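Local coordinates for prolyl oligopeptidase (Novosphingobium capsulatum, PDB 1YR2), which probably hydrolyses oligopeptides after proline, and less readily after alanine, as a serine endopeptidase of the S9A family, at residues Asp51-Lys56 and Glu624-Trp629; Lys100-Leu105 and Lys701-Thr706; Thr244-Arg249 and Asp257-Ala262; Ala318-Val323 and Ser334-Pro339. One frame throughout, in Å; residues are numbered along the deposited sequence.

Contact 1. Residues Asp51-Lys56 and Glu624-Trp629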
# COMPACT_ATOMS: atom_id res chain seq x y z
N ASP A 51 -13.47 -26.10 31.12
CA ASP A 51 -12.37 -25.75 32.01
C ASP A 51 -11.07 -25.48 31.25
O ASP A 51 -10.59 -26.34 30.55
CB ASP A 51 -12.09 -26.89 33.00
CG ASP A 51 -13.30 -27.25 33.85
OD1 ASP A 51 -13.96 -26.35 34.40
OD2 ASP A 51 -13.64 -28.43 34.06
N HIS A 52 -10.46 -24.32 31.44
CA HIS A 52 -9.22 -24.00 30.79
C HIS A 52 -8.32 -23.42 31.88
O HIS A 52 -8.62 -22.39 32.45
CB HIS A 52 -9.42 -23.03 29.61
CG HIS A 52 -10.22 -23.60 28.47
ND1 HIS A 52 -9.68 -24.43 27.51
CD2 HIS A 52 -11.52 -23.43 28.10
CE1 HIS A 52 -10.60 -24.78 26.64
NE2 HIS A 52 -11.73 -24.18 26.97
N PHE A 53 -7.25 -24.12 32.22
CA PHE A 53 -6.23 -23.63 33.15
C PHE A 53 -6.78 -23.18 34.49
O PHE A 53 -6.35 -22.15 35.02
CB PHE A 53 -5.46 -22.52 32.45
CG PHE A 53 -4.82 -22.95 31.15
CD1 PHE A 53 -3.81 -23.90 31.14
CD2 PHE A 53 -5.25 -22.42 29.93
CE1 PHE A 53 -3.22 -24.32 29.95
CE2 PHE A 53 -4.66 -22.82 28.73
CZ PHE A 53 -3.64 -23.78 28.74
N GLY A 54 -7.75 -23.94 35.02
CA GLY A 54 -8.40 -23.63 36.29
C GLY A 54 -9.53 -22.60 36.23
O GLY A 54 -10.11 -22.20 37.27
N GLU A 55 -9.82 -22.13 35.02
CA GLU A 55 -10.84 -21.13 34.79
C GLU A 55 -12.04 -21.75 34.03
O GLU A 55 -11.89 -22.75 33.34
CB GLU A 55 -10.22 -19.96 34.00
CG GLU A 55 -9.33 -19.05 34.85
CD GLU A 55 -9.10 -17.64 34.25
OE1 GLU A 55 -10.02 -17.03 33.60
OE2 GLU A 55 -7.97 -17.12 34.42
N LYS A 56 -13.22 -21.17 34.17
CA LYS A 56 -14.36 -21.58 33.38
C LYS A 56 -14.53 -20.56 32.26
O LYS A 56 -14.45 -19.34 32.51
CB LYS A 56 -15.63 -21.63 34.23
CG LYS A 56 -15.52 -22.39 35.53
CD LYS A 56 -15.32 -23.86 35.30
CE LYS A 56 -15.74 -24.73 36.51
NZ LYS A 56 -16.10 -26.10 36.03
N GLU A 624 -2.96 -22.94 23.60
CA GLU A 624 -2.65 -24.18 24.32
C GLU A 624 -1.61 -24.00 25.42
O GLU A 624 -1.42 -24.88 26.27
CB GLU A 624 -2.19 -25.28 23.34
CG GLU A 624 -0.78 -25.14 22.74
CD GLU A 624 -0.77 -24.44 21.36
OE1 GLU A 624 -1.75 -23.72 20.98
OE2 GLU A 624 0.26 -24.59 20.67
N LYS A 625 -0.94 -22.86 25.42
CA LYS A 625 0.04 -22.51 26.43
C LYS A 625 -0.57 -21.62 27.54
O LYS A 625 -1.14 -20.57 27.26
CB LYS A 625 1.26 -21.87 25.75
CG LYS A 625 2.20 -21.26 26.71
CD LYS A 625 3.59 -20.99 26.13
CE LYS A 625 4.55 -20.67 27.31
NZ LYS A 625 5.78 -20.02 26.82
N GLU A 626 -0.46 -22.05 28.81
CA GLU A 626 -1.19 -21.37 29.88
C GLU A 626 -0.99 -19.88 29.92
O GLU A 626 -1.96 -19.13 29.91
CB GLU A 626 -0.84 -21.94 31.27
CG GLU A 626 -1.60 -21.25 32.41
CD GLU A 626 -1.50 -22.01 33.74
OE1 GLU A 626 -0.40 -22.30 34.17
OE2 GLU A 626 -2.53 -22.29 34.34
N ALA A 627 0.25 -19.46 30.03
CA ALA A 627 0.58 -18.04 30.12
C ALA A 627 0.06 -17.23 28.91
O ALA A 627 -0.47 -16.11 29.08
CB ALA A 627 2.04 -17.87 30.24
N ASP A 628 0.16 -17.79 27.70
CA ASP A 628 -0.31 -17.07 26.49
C ASP A 628 -1.85 -17.00 26.51
O ASP A 628 -2.43 -16.03 26.08
CB ASP A 628 0.10 -17.78 25.21
CG ASP A 628 1.58 -17.71 24.92
OD1 ASP A 628 2.34 -17.28 25.79
OD2 ASP A 628 2.07 -18.09 23.82
N TRP A 629 -2.48 -18.07 26.97
CA TRP A 629 -3.92 -18.12 27.13
C TRP A 629 -4.42 -17.01 28.08
O TRP A 629 -5.42 -16.35 27.78
CB TRP A 629 -4.38 -19.52 27.57
CG TRP A 629 -5.88 -19.67 27.63
CD1 TRP A 629 -6.68 -20.21 26.68
CD2 TRP A 629 -6.74 -19.28 28.70
NE1 TRP A 629 -7.99 -20.17 27.08
CE2 TRP A 629 -8.06 -19.60 28.32
CE3 TRP A 629 -6.54 -18.69 29.94
CZ2 TRP A 629 -9.16 -19.35 29.14
CZ3 TRP A 629 -7.65 -18.42 30.76
CH2 TRP A 629 -8.95 -18.75 30.34
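One face of the W629 indole takes the CD2 side of F53, toward the rim, F53 CD2 lying 3.7 Å from W629 CD2. At the indole's edge stands the carboxylate of E55, its OE1 3.8 Å from W629 CH2 and its plane 87° to the ring. F53 has E626 over one face, a CH-pi contact with E626 CA 3.6 Å from the F53 centroid. At the F53 edge, the backbone E624 O approaches CZ to 3.5 Å. The F53 and W629 planes cross obliquely at 57°, tightest where F53 CE2 meets W629 CB at 3.5 Å. H52 touches through CB, 3.7 Å from W629 CZ2, its ring nearly parallel to the indole but slid aside; H52, F53 and W629 form an aromatic cluster. F53 reaches the helix from the type I' turn H52-E55 closing the hairpin of strands 49-52 and 55-58. W629 answers from the first turn of helix 626-633, its CG anti to the backbone N (chi1 -175°). R630 of that helix salt-bridges E55 and E626 and donates to F53 O. The hairpin tip is held to the hydrolase domain by this cluster, flanked by carboxylates, whose ionised forms the shared arginine would favour.

Contact 2. Residues Lys100-Leu105 and Lys701-Thr706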
# COMPACT_ATOMS: atom_id res chain seq x y z
N LYS A 100 -23.34 8.99 -2.89
CA LYS A 100 -23.15 9.84 -4.06
C LYS A 100 -21.71 10.40 -4.08
O LYS A 100 -21.10 10.44 -5.15
CB LYS A 100 -24.15 10.98 -4.04
CG LYS A 100 -24.09 11.94 -5.21
CD LYS A 100 -25.14 13.05 -5.04
CE LYS A 100 -24.74 14.33 -5.78
NZ LYS A 100 -25.09 14.27 -7.22
N ARG A 101 -21.21 10.87 -2.95
CA ARG A 101 -19.85 11.38 -2.89
C ARG A 101 -18.86 10.27 -3.27
O ARG A 101 -17.96 10.51 -4.09
CB ARG A 101 -19.50 11.95 -1.52
CG ARG A 101 -18.20 12.74 -1.52
CD ARG A 101 -18.33 14.03 -2.27
NE ARG A 101 -17.06 14.61 -2.66
CZ ARG A 101 -16.45 14.40 -3.84
NH1 ARG A 101 -16.88 13.48 -4.72
NH2 ARG A 101 -15.33 15.03 -4.08
N MET A 102 -19.01 9.09 -2.68
CA MET A 102 -18.04 8.02 -2.89
C MET A 102 -18.03 7.56 -4.34
O MET A 102 -16.97 7.42 -4.91
CB MET A 102 -18.27 6.82 -2.01
CG MET A 102 -17.10 5.83 -2.17
SD MET A 102 -17.03 4.74 -0.87
CE MET A 102 -15.52 3.65 -1.43
N LYS A 103 -19.21 7.36 -4.93
CA LYS A 103 -19.30 6.98 -6.32
C LYS A 103 -18.49 8.00 -7.18
O LYS A 103 -17.79 7.62 -8.09
CB LYS A 103 -20.76 6.96 -6.78
CG LYS A 103 -21.56 5.70 -6.40
CD LYS A 103 -22.95 5.64 -7.14
CE LYS A 103 -23.85 4.54 -6.58
NZ LYS A 103 -25.33 4.82 -6.81
N ALA A 104 -18.61 9.28 -6.88
CA ALA A 104 -18.00 10.29 -7.72
C ALA A 104 -16.46 10.33 -7.58
O ALA A 104 -15.79 10.83 -8.48
CB ALA A 104 -18.58 11.63 -7.43
N LEU A 105 -15.95 9.75 -6.49
CA LEU A 105 -14.50 9.73 -6.16
C LEU A 105 -13.71 8.56 -6.76
O LEU A 105 -12.47 8.60 -6.75
CB LEU A 105 -14.32 9.68 -4.65
CG LEU A 105 -14.66 10.94 -3.86
CD1 LEU A 105 -14.61 10.68 -2.39
CD2 LEU A 105 -13.69 12.01 -4.18
N LYS A 701 -20.04 -3.34 -4.64
CA LYS A 701 -20.28 -3.84 -3.29
C LYS A 701 -19.54 -2.99 -2.27
O LYS A 701 -20.11 -2.63 -1.22
CB LYS A 701 -19.91 -5.33 -3.19
CG LYS A 701 -20.77 -6.25 -4.08
CD LYS A 701 -22.19 -6.47 -3.53
CE LYS A 701 -23.12 -7.18 -4.54
NZ LYS A 701 -24.52 -7.41 -3.96
N GLN A 702 -18.29 -2.62 -2.56
CA GLN A 702 -17.49 -1.85 -1.59
C GLN A 702 -18.10 -0.46 -1.36
O GLN A 702 -18.15 -0.00 -0.25
CB GLN A 702 -16.00 -1.77 -2.02
CG GLN A 702 -15.05 -1.06 -1.03
CD GLN A 702 -13.73 -0.60 -1.72
OE1 GLN A 702 -13.15 -1.36 -2.54
NE2 GLN A 702 -13.28 0.63 -1.44
N ILE A 703 -18.59 0.19 -2.41
CA ILE A 703 -19.24 1.51 -2.29
C ILE A 703 -20.49 1.43 -1.37
O ILE A 703 -20.71 2.31 -0.54
CB ILE A 703 -19.68 2.04 -3.66
CG1 ILE A 703 -18.46 2.42 -4.51
CG2 ILE A 703 -20.53 3.27 -3.50
CD1 ILE A 703 -18.79 2.68 -5.96
N GLU A 704 -21.30 0.39 -1.56
CA GLU A 704 -22.51 0.21 -0.78
C GLU A 704 -22.14 -0.02 0.68
O GLU A 704 -22.79 0.53 1.57
CB GLU A 704 -23.34 -0.97 -1.31
CG GLU A 704 -23.95 -0.74 -2.72
CD GLU A 704 -24.58 -1.99 -3.36
OE1 GLU A 704 -24.23 -3.15 -2.99
OE2 GLU A 704 -25.44 -1.80 -4.27
N GLU A 705 -21.12 -0.84 0.93
CA GLU A 705 -20.70 -1.14 2.31
C GLU A 705 -20.19 0.13 3.01
O GLU A 705 -20.58 0.43 4.13
CB GLU A 705 -19.59 -2.19 2.36
CG GLU A 705 -19.26 -2.59 3.80
CD GLU A 705 -18.23 -3.73 3.90
OE1 GLU A 705 -18.32 -4.70 3.12
OE2 GLU A 705 -17.36 -3.68 4.78
N THR A 706 -19.36 0.89 2.30
CA THR A 706 -18.78 2.11 2.81
C THR A 706 -19.88 3.13 3.12
O THR A 706 -19.86 3.77 4.15
CB THR A 706 -17.83 2.69 1.79
OG1 THR A 706 -16.71 1.79 1.60
CG2 THR A 706 -17.23 4.00 2.33
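M102 runs fully extended, its CG anti to the backbone N (chi1 -173°) and the chain straight beyond, so that sulfur and methyl reach across to the facing helix; T706 answers with its CG2 branch, anti to its own backbone N, while OG1 stays beside that N (chi1 -65°). The motif is an antiparallel helix pair: helix 95-105, from the N-terminal part of the chain, lies against helix 699-717, which follows the last strand, 683-687, of the alpha/beta-hydrolase sheet. The short axes approach to 9.7 Å with 146° between their directions, and the backbones are closest at M102 and I703, CA to CA 6.6 Å. M102 SD presses on T706 CG2 at 3.3 Å, a tight fit, the two side chains crossing at about a right angle. Further out, M102 CE rests 3.8 Å from Q702 NE2, the extended Q702 chain also passing almost perpendicular to the methionine. On the more exposed flank, the aliphatic part of K103 packs over I703, K103 CG being 3.9 Å from I703 CG2. M102 CG and I703 CG1 make a looser apolar contact at 4.4 Å. T512 of helix 508-514 also touches M102, and R101 turns to a salt bridge with D515. The pair joins by van der Waals packing; within helix 699-717, Q702 O accepts T706 N at 3.0 Å and also T706 OG1 at 2.9 Å, the hydroxyl donating from above the carbonyl plane.

Contact 3. Residues Thr244-Arg249 and Asp257-Ala262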
# COMPACT_ATOMS: atom_id res chain seq x y z
N THR A 244 18.58 -17.93 -18.08
CA THR A 244 19.79 -17.39 -18.74
C THR A 244 19.55 -16.01 -19.36
O THR A 244 18.45 -15.72 -19.78
CB THR A 244 20.38 -18.37 -19.77
OG1 THR A 244 19.38 -18.72 -20.73
CG2 THR A 244 20.71 -19.68 -19.14
N VAL A 245 20.57 -15.16 -19.33
CA VAL A 245 20.53 -13.82 -19.90
C VAL A 245 21.11 -13.91 -21.32
O VAL A 245 22.15 -14.51 -21.49
CB VAL A 245 21.32 -12.83 -19.06
CG1 VAL A 245 21.26 -11.41 -19.67
CG2 VAL A 245 20.82 -12.80 -17.68
N TRP A 246 20.36 -13.39 -22.30
CA TRP A 246 20.72 -13.32 -23.72
C TRP A 246 20.62 -11.91 -24.27
O TRP A 246 19.94 -11.05 -23.67
CB TRP A 246 19.80 -14.20 -24.53
CG TRP A 246 19.85 -15.63 -24.23
CD1 TRP A 246 19.39 -16.28 -23.08
CD2 TRP A 246 20.39 -16.66 -25.07
NE1 TRP A 246 19.62 -17.63 -23.19
CE2 TRP A 246 20.21 -17.90 -24.39
CE3 TRP A 246 21.02 -16.67 -26.34
CZ2 TRP A 246 20.63 -19.12 -24.94
CZ3 TRP A 246 21.43 -17.86 -26.88
CH2 TRP A 246 21.24 -19.08 -26.18
N LEU A 247 21.25 -11.70 -25.43
CA LEU A 247 21.25 -10.43 -26.15
C LEU A 247 20.58 -10.68 -27.48
O LEU A 247 21.01 -11.54 -28.26
CB LEU A 247 22.67 -9.88 -26.35
CG LEU A 247 22.81 -8.55 -27.09
CD1 LEU A 247 22.25 -7.44 -26.19
CD2 LEU A 247 24.26 -8.28 -27.44
N HIS A 248 19.54 -9.92 -27.75
CA HIS A 248 18.91 -9.95 -29.05
C HIS A 248 19.33 -8.74 -29.89
O HIS A 248 19.15 -7.59 -29.46
CB HIS A 248 17.38 -9.95 -28.94
CG HIS A 248 16.70 -9.91 -30.26
ND1 HIS A 248 16.82 -10.92 -31.18
CD2 HIS A 248 15.92 -8.95 -30.85
CE1 HIS A 248 16.12 -10.62 -32.27
NE2 HIS A 248 15.58 -9.42 -32.10
N ARG A 249 19.78 -9.00 -31.11
CA ARG A 249 20.07 -7.91 -32.07
C ARG A 249 18.91 -7.65 -33.01
O ARG A 249 18.36 -8.55 -33.61
CB ARG A 249 21.37 -8.19 -32.81
CG ARG A 249 22.60 -8.04 -31.87
CD ARG A 249 23.93 -8.24 -32.58
NE ARG A 249 25.07 -8.08 -31.69
CZ ARG A 249 25.65 -9.08 -31.04
NH1 ARG A 249 25.21 -10.33 -31.15
NH2 ARG A 249 26.69 -8.81 -30.28
N ASP A 257 20.46 -15.03 -31.37
CA ASP A 257 20.81 -14.36 -30.13
C ASP A 257 22.05 -14.95 -29.51
O ASP A 257 22.36 -16.13 -29.69
CB ASP A 257 19.62 -14.42 -29.12
CG ASP A 257 18.45 -13.52 -29.52
OD1 ASP A 257 18.43 -12.95 -30.67
OD2 ASP A 257 17.47 -13.34 -28.75
N GLN A 258 22.71 -14.13 -28.71
CA GLN A 258 24.00 -14.44 -28.10
C GLN A 258 23.79 -14.63 -26.56
O GLN A 258 23.25 -13.74 -25.93
CB GLN A 258 24.86 -13.21 -28.35
CG GLN A 258 26.26 -13.18 -27.69
CD GLN A 258 27.00 -11.90 -28.09
OE1 GLN A 258 27.02 -11.56 -29.27
NE2 GLN A 258 27.56 -11.17 -27.10
N PRO A 259 24.23 -15.74 -25.98
CA PRO A 259 24.16 -15.95 -24.53
C PRO A 259 25.09 -14.99 -23.79
O PRO A 259 26.20 -14.74 -24.24
CB PRO A 259 24.63 -17.40 -24.36
CG PRO A 259 25.26 -17.78 -25.61
CD PRO A 259 24.88 -16.86 -26.68
N VAL A 260 24.63 -14.42 -22.69
CA VAL A 260 25.43 -13.46 -21.92
C VAL A 260 25.80 -13.99 -20.56
O VAL A 260 26.95 -13.84 -20.14
CB VAL A 260 24.65 -12.14 -21.75
CG1 VAL A 260 25.43 -11.16 -20.85
CG2 VAL A 260 24.44 -11.51 -23.11
N PHE A 261 24.85 -14.61 -19.86
CA PHE A 261 25.11 -15.09 -18.50
C PHE A 261 24.22 -16.25 -18.10
O PHE A 261 23.00 -16.23 -18.35
CB PHE A 261 24.91 -13.97 -17.48
CG PHE A 261 25.50 -14.28 -16.12
CD1 PHE A 261 26.86 -14.46 -15.97
CD2 PHE A 261 24.67 -14.43 -15.01
CE1 PHE A 261 27.38 -14.77 -14.77
CE2 PHE A 261 25.22 -14.72 -13.78
CZ PHE A 261 26.55 -14.89 -13.66
N ALA A 262 24.85 -17.22 -17.45
CA ALA A 262 24.18 -18.35 -16.83
C ALA A 262 24.98 -18.83 -15.63
O ALA A 262 26.18 -18.56 -15.55
CB ALA A 262 24.04 -19.48 -17.83
O HOH W 1 19.98 -11.61 -32.35
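D257 OD1 is held by two short bonds: H248 ND1 donates to its syn lone pair at 2.6 Å, and a water donates to the same OD1, also at 2.6 Å. The histidine bond is nearly straight (169°) and lies in the imidazole plane; the water then takes the R249 N-H, its oxygen 2.9 Å from that N. Y224 holds D257 OD2, and H248 NE2 bonds D204, so the imidazole sits between two carboxylates, which would favour its protonated form. At the next residue of each segment, R249 grips Q258 OE1 end-on, NH1 and NH2 each 2.9 Å from that oxygen. V245 O also has two donors, V260 N at 2.8 Å, on a lone pair, and F261 N at 3.2 Å, from above the carbonyl plane. This is a classic beta bulge, V260 and F261 both facing V245. Beyond it, P259 lies over one face of W246, its CB 4.0 Å from the centroid of the six-membered ring. The indole is fixed by its own strand, W246 NE1 donating to T244 OG1. In the propeller domain these antiparallel strands are the outer half of a four-stranded blade: 258-261 is its edge, 244-249 bonds strand 221-226 on its other side, and V245 and F261 meet H271 of strand 270-275 in the next sheet.

Contact 4. Residues Ala318-Val323 and Ser334-Pro339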
# COMPACT_ATOMS: atom_id res chain seq x y z
N ALA A 318 23.41 -10.38 1.27
CA ALA A 318 22.70 -9.11 1.47
C ALA A 318 21.99 -8.61 0.21
O ALA A 318 22.30 -9.07 -0.89
CB ALA A 318 23.72 -8.05 1.98
N GLN A 319 21.03 -7.70 0.40
CA GLN A 319 20.44 -6.90 -0.65
C GLN A 319 21.45 -5.92 -1.27
O GLN A 319 22.12 -5.19 -0.59
CB GLN A 319 19.19 -6.13 -0.10
CG GLN A 319 18.48 -5.20 -1.13
CD GLN A 319 17.71 -4.06 -0.48
OE1 GLN A 319 16.88 -4.29 0.35
NE2 GLN A 319 18.04 -2.81 -0.85
N TRP A 320 21.56 -5.93 -2.59
CA TRP A 320 22.35 -4.99 -3.39
C TRP A 320 21.52 -4.63 -4.61
O TRP A 320 21.55 -5.35 -5.61
CB TRP A 320 23.63 -5.63 -3.88
CG TRP A 320 24.63 -5.81 -2.83
CD1 TRP A 320 24.77 -6.89 -2.01
CD2 TRP A 320 25.64 -4.88 -2.44
NE1 TRP A 320 25.80 -6.68 -1.13
CE2 TRP A 320 26.37 -5.47 -1.39
CE3 TRP A 320 26.05 -3.63 -2.92
CZ2 TRP A 320 27.47 -4.84 -0.77
CZ3 TRP A 320 27.08 -2.99 -2.30
CH2 TRP A 320 27.80 -3.59 -1.24
N ASP A 321 20.74 -3.55 -4.51
CA ASP A 321 19.80 -3.14 -5.56
C ASP A 321 20.51 -2.07 -6.42
O ASP A 321 20.92 -1.02 -5.89
CB ASP A 321 18.57 -2.46 -4.96
CG ASP A 321 17.62 -3.43 -4.26
OD1 ASP A 321 17.63 -4.65 -4.54
OD2 ASP A 321 16.83 -3.00 -3.43
N PHE A 322 20.64 -2.33 -7.71
CA PHE A 322 21.36 -1.42 -8.61
C PHE A 322 20.53 -0.18 -8.86
O PHE A 322 19.39 -0.28 -9.19
CB PHE A 322 21.61 -2.15 -9.93
CG PHE A 322 22.26 -1.31 -11.00
CD1 PHE A 322 23.42 -0.63 -10.78
CD2 PHE A 322 21.68 -1.26 -12.27
CE1 PHE A 322 23.98 0.13 -11.77
CE2 PHE A 322 22.26 -0.54 -13.27
CZ PHE A 322 23.42 0.14 -13.01
N VAL A 323 21.14 0.99 -8.69
CA VAL A 323 20.45 2.26 -8.94
C VAL A 323 20.73 2.70 -10.38
O VAL A 323 19.82 2.65 -11.21
CB VAL A 323 20.88 3.31 -7.91
CG1 VAL A 323 20.20 4.64 -8.15
CG2 VAL A 323 20.54 2.87 -6.52
N SER A 334 22.35 -0.88 -0.54
CA SER A 334 22.89 -2.06 0.09
C SER A 334 22.33 -2.28 1.49
O SER A 334 22.23 -1.36 2.28
CB SER A 334 24.41 -2.00 0.13
OG SER A 334 24.94 -3.16 0.75
N GLY A 335 22.05 -3.56 1.77
CA GLY A 335 21.66 -4.05 3.09
C GLY A 335 22.82 -4.68 3.88
O GLY A 335 22.62 -5.18 5.01
N ASP A 336 24.03 -4.62 3.34
CA ASP A 336 25.19 -5.33 3.92
C ASP A 336 25.62 -4.65 5.21
O ASP A 336 26.12 -3.52 5.18
CB ASP A 336 26.31 -5.40 2.90
CG ASP A 336 27.54 -6.12 3.41
OD1 ASP A 336 27.41 -7.22 3.98
OD2 ASP A 336 28.68 -5.64 3.30
N GLY A 337 25.37 -5.32 6.33
CA GLY A 337 25.63 -4.76 7.65
C GLY A 337 24.69 -3.61 8.01
O GLY A 337 24.97 -2.83 8.91
N ALA A 338 23.56 -3.51 7.32
CA ALA A 338 22.67 -2.34 7.41
C ALA A 338 21.23 -2.74 7.22
O ALA A 338 20.68 -2.67 6.11
CB ALA A 338 23.03 -1.29 6.38
N PRO A 339 20.57 -3.15 8.29
CA PRO A 339 19.15 -3.51 8.16
C PRO A 339 18.25 -2.42 7.55
O PRO A 339 17.28 -2.77 6.86
CB PRO A 339 18.74 -3.82 9.61
CG PRO A 339 20.04 -4.21 10.29
CD PRO A 339 21.09 -3.35 9.65
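Strands 320-326 and 329-334 form a hairpin in a four-stranded sheet of the beta-propeller, and this contact lies at its open end, where the second strand gives way to a loop. W320 and S334 form the last antiparallel pair, non-hydrogen-bonded, and their side chains share one side of the sheet. S334 OG, anti to its backbone N (chi1 -180°), is laid over one face of the indole, 3.4 Å from W320 CZ2. S334 CB adds a CH-pi contact, 3.8 Å from the centroid of the six-membered ring. The backbone fixes the hydroxyl oxygen there, D336 N donating to S334 OG at 3.1 Å. Just past the pair, G335 N donates to a lone pair of Q319 O at 2.9 Å, almost straight (168°), while S334 CA gives the same Q319 O a weaker CA-H...O contact at 3.3 Å. D336 runs alongside the tryptophan, its CB 3.9 Å from W320 CZ2, and also packs on A318, CB to CB 3.8 Å. V344 of strand 342-347 touches both W320 and S334; the Q319 amide oxygen goes to K341. The chain then reverses, A338 N donating to G335 O at 3.0 Å, with G337 at a positive phi. An ST turn at S334 followed by a type II turn from G335 to A338 links strands 329-334 and 342-347, neighbours in one antiparallel blade of a beta-propeller.

How the contacts relate
From the N terminus the chain passes first 51-56, then 100-105, and both wait for partners more than 560 residues later. In between it builds the beta-propeller, where contact 3 closes across a short hairpin loop and contact 4 then closes in a later sheet; the two stand in series, centres about 26 Å apart. Both are nested inside the long loops of contacts 1 and 2. Back in the hydrolase domain, 624-629 closes contact 1 and 701-706 closes contact 2, so these two cross. They bind separate N-terminal pieces to that domain, about 44 Å apart between centres, whereas contacts 3 and 4 act within propeller blades.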